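Local coordinates for genome polyprotein (Rhinovirus C, PDB 6KU8) that probably cleaves the viral polyprotein as the 3C cysteine protease of the virus, and is captured here with the inhibitor rupintrivir, at residues A[138-143]-A[169-174]. Numbering follows the deposited sequence.
Sequences LLKYNY and GRVGYG
Gly174 and Tyr141 sit on neighbouring antiparallel strands, 172-176 and 138-141, in the second beta-barrel of the chymotrypsin-like fold that 3C proteases share with the PA clan. Gly174, which gives up the most surface here, forms a hydrogen-bonded pair with Leu139: its N reaches Leu139 O and its O takes Leu139 N, both at 2.7 Å. Two residues along, Gly172 and Tyr141 make the second such pair, with Tyr141 N to Gly172 O at 3.0 Å and Gly172 N to Tyr141 O at 2.9 Å.

Tyr141 does not stand up from the sheet but folds over the facing strand. Its chi1 of 21° leaves CG almost eclipsed with the backbone N, an unusual setting, and the ring lies over Gly172, with CE2 3.6 Å from Gly174 N. Gly172 O sits beneath the centre of one face, 3.5 Å from the plane, while CE1 touches Gly172 CA at 3.7 Å. With no side chain on Gly172 or Gly174, the ring can settle directly on the backbone. Beyond the glycines, Tyr141 OH is hydrogen-bonded to His164 ND1 on strand 159-167, linking Tyr141 across strand 172-176 to the strand next to it in the sheet.

On the other face, Tyr173 is paired with Lys140 without hydrogen bonds between them and has its side chain about 5 Å from the bound inhibitor. Lys140, with CG anti to the backbone N (chi1 -171°), runs its aliphatic part over Val171, then bends so that NZ bonds Asn142 OD1. At the opposite end, both methyls of Leu138 come against Tyr173 CB from the same side, CD1 and CD2 each lying 4.0 Å from it.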
loop_
_atom_site.group_PDB
_atom_site.type_symbol
_atom_site.label_atom_id
_atom_site.label_comp_id
_atom_site.label_asym_id
_atom_site.label_seq_id
_atom_site.Cartn_x
_atom_site.Cartn_y
_atom_site.Cartn_z
ATOM N N LEU A 138 -6.942 -9.722 3.073
ATOM C CA LEU A 138 -7.370 -8.729 2.095
ATOM C C LEU A 138 -8.654 -8.046 2.542
ATOM O O LEU A 138 -9.523 -8.676 3.154
ATOM C CB LEU A 138 -7.589 -9.376 0.729
ATOM C CG LEU A 138 -6.300 -9.783 0.021
ATOM C CD1 LEU A 138 -6.666 -10.588 -1.217
ATOM C CD2 LEU A 138 -5.486 -8.535 -0.327
ATOM N N LEU A 139 -8.756 -6.750 2.241
ATOM C CA LEU A 139 -9.997 -5.991 2.322
ATOM C C LEU A 139 -10.503 -5.782 0.891
ATOM O O LEU A 139 -9.701 -5.569 -0.023
ATOM C CB LEU A 139 -9.774 -4.645 3.025
ATOM C CG LEU A 139 -8.992 -4.653 4.347
ATOM C CD1 LEU A 139 -8.793 -3.237 4.911
ATOM C CD2 LEU A 139 -9.687 -5.565 5.343
ATOM N N LYS A 140 -11.821 -5.884 0.682
ATOM C CA LYS A 140 -12.379 -5.794 -0.664
ATOM C C LYS A 140 -13.282 -4.575 -0.790
ATOM O O LYS A 140 -13.984 -4.205 0.156
ATOM C CB LYS A 140 -13.165 -7.062 -1.039
ATOM C CG LYS A 140 -13.584 -7.114 -2.530
ATOM C CD LYS A 140 -15.086 -7.186 -2.755
ATOM C CE LYS A 140 -15.888 -6.582 -1.638
ATOM N NZ LYS A 140 -17.340 -6.934 -1.728
ATOM N N TYR A 141 -13.247 -3.936 -1.969
ATOM C CA TYR A 141 -14.118 -2.801 -2.240
ATOM C C TYR A 141 -14.742 -2.970 -3.620
ATOM O O TYR A 141 -14.089 -3.447 -4.556
ATOM C CB TYR A 141 -13.369 -1.441 -2.129
ATOM C CG TYR A 141 -11.856 -1.552 -2.279
ATOM C CD1 TYR A 141 -11.216 -1.176 -3.452
ATOM C CD2 TYR A 141 -11.077 -2.041 -1.242
ATOM C CE1 TYR A 141 -9.828 -1.295 -3.586
ATOM C CE2 TYR A 141 -9.708 -2.173 -1.368
ATOM C CZ TYR A 141 -9.090 -1.800 -2.537
ATOM O OH TYR A 141 -7.726 -1.923 -2.649
ATOM N N ASN A 142 -16.019 -2.598 -3.731
ATOM C CA ASN A 142 -16.759 -2.700 -4.993
ATOM C C ASN A 142 -16.459 -1.470 -5.847
ATOM O O ASN A 142 -17.264 -0.550 -5.978
ATOM C CB ASN A 142 -18.256 -2.845 -4.733
ATOM C CG ASN A 142 -18.590 -4.105 -3.940
ATOM O OD1 ASN A 142 -18.017 -5.171 -4.178
ATOM N ND2 ASN A 142 -19.511 -3.988 -2.992
ATOM N N TYR A 143 -15.253 -1.457 -6.416
ATOM C CA TYR A 143 -14.826 -0.396 -7.307
ATOM C C TYR A 143 -13.933 -1.009 -8.379
ATOM O O TYR A 143 -13.090 -1.855 -8.056
ATOM C CB TYR A 143 -14.074 0.706 -6.549
ATOM C CG TYR A 143 -13.665 1.854 -7.430
ATOM C CD1 TYR A 143 -14.491 2.965 -7.599
ATOM C CD2 TYR A 143 -12.468 1.816 -8.119
ATOM C CE1 TYR A 143 -14.111 4.016 -8.426
ATOM C CE2 TYR A 143 -12.086 2.845 -8.957
ATOM C CZ TYR A 143 -12.904 3.946 -9.108
ATOM O OH TYR A 143 -12.490 4.968 -9.938
ATOM N N GLY A 169 -11.258 -6.191 -12.517
ATOM C CA GLY A 169 -12.106 -5.392 -13.377
ATOM C C GLY A 169 -13.407 -4.949 -12.744
ATOM O O GLY A 169 -14.015 -3.982 -13.214
ATOM N N ARG A 170 -13.852 -5.624 -11.702
ATOM C CA ARG A 170 -15.087 -5.267 -11.016
ATOM C C ARG A 170 -14.851 -4.814 -9.580
ATOM O O ARG A 170 -15.479 -3.861 -9.129
ATOM C CB ARG A 170 -16.071 -6.459 -11.032
ATOM C CG ARG A 170 -16.596 -6.827 -12.421
ATOM C CD ARG A 170 -17.345 -5.656 -13.018
ATOM N NE ARG A 170 -18.382 -5.227 -12.079
ATOM C CZ ARG A 170 -18.748 -3.965 -11.858
ATOM N NH1 ARG A 170 -18.171 -2.961 -12.512
ATOM N NH2 ARG A 170 -19.700 -3.713 -10.966
ATOM N N VAL A 171 -13.950 -5.467 -8.848
ATOM C CA VAL A 171 -13.673 -5.124 -7.458
ATOM C C VAL A 171 -12.172 -4.927 -7.288
ATOM O O VAL A 171 -11.368 -5.299 -8.145
ATOM C CB VAL A 171 -14.165 -6.198 -6.479
ATOM C CG1 VAL A 171 -15.685 -6.414 -6.620
ATOM C CG2 VAL A 171 -13.387 -7.487 -6.707
ATOM N N GLY A 172 -11.801 -4.347 -6.150
ATOM C CA GLY A 172 -10.410 -4.180 -5.789
ATOM C C GLY A 172 -10.125 -4.866 -4.468
ATOM O O GLY A 172 -10.998 -4.973 -3.609
ATOM N N TYR A 173 -8.889 -5.344 -4.320
ATOM C CA TYR A 173 -8.414 -5.996 -3.107
ATOM C C TYR A 173 -7.280 -5.154 -2.542
ATOM O O TYR A 173 -6.358 -4.778 -3.272
ATOM C CB TYR A 173 -7.910 -7.429 -3.373
ATOM C CG TYR A 173 -8.870 -8.279 -4.178
ATOM C CD1 TYR A 173 -9.895 -8.971 -3.565
ATOM C CD2 TYR A 173 -8.741 -8.383 -5.553
ATOM C CE1 TYR A 173 -10.780 -9.760 -4.303
ATOM C CE2 TYR A 173 -9.625 -9.145 -6.311
ATOM C CZ TYR A 173 -10.638 -9.833 -5.679
ATOM O OH TYR A 173 -11.497 -10.601 -6.423
ATOM N N GLY A 174 -7.367 -4.844 -1.261
ATOM C CA GLY A 174 -6.312 -4.127 -0.560
ATOM C C GLY A 174 -5.709 -5.018 0.519
ATOM O O GLY A 174 -6.429 -5.762 1.184
#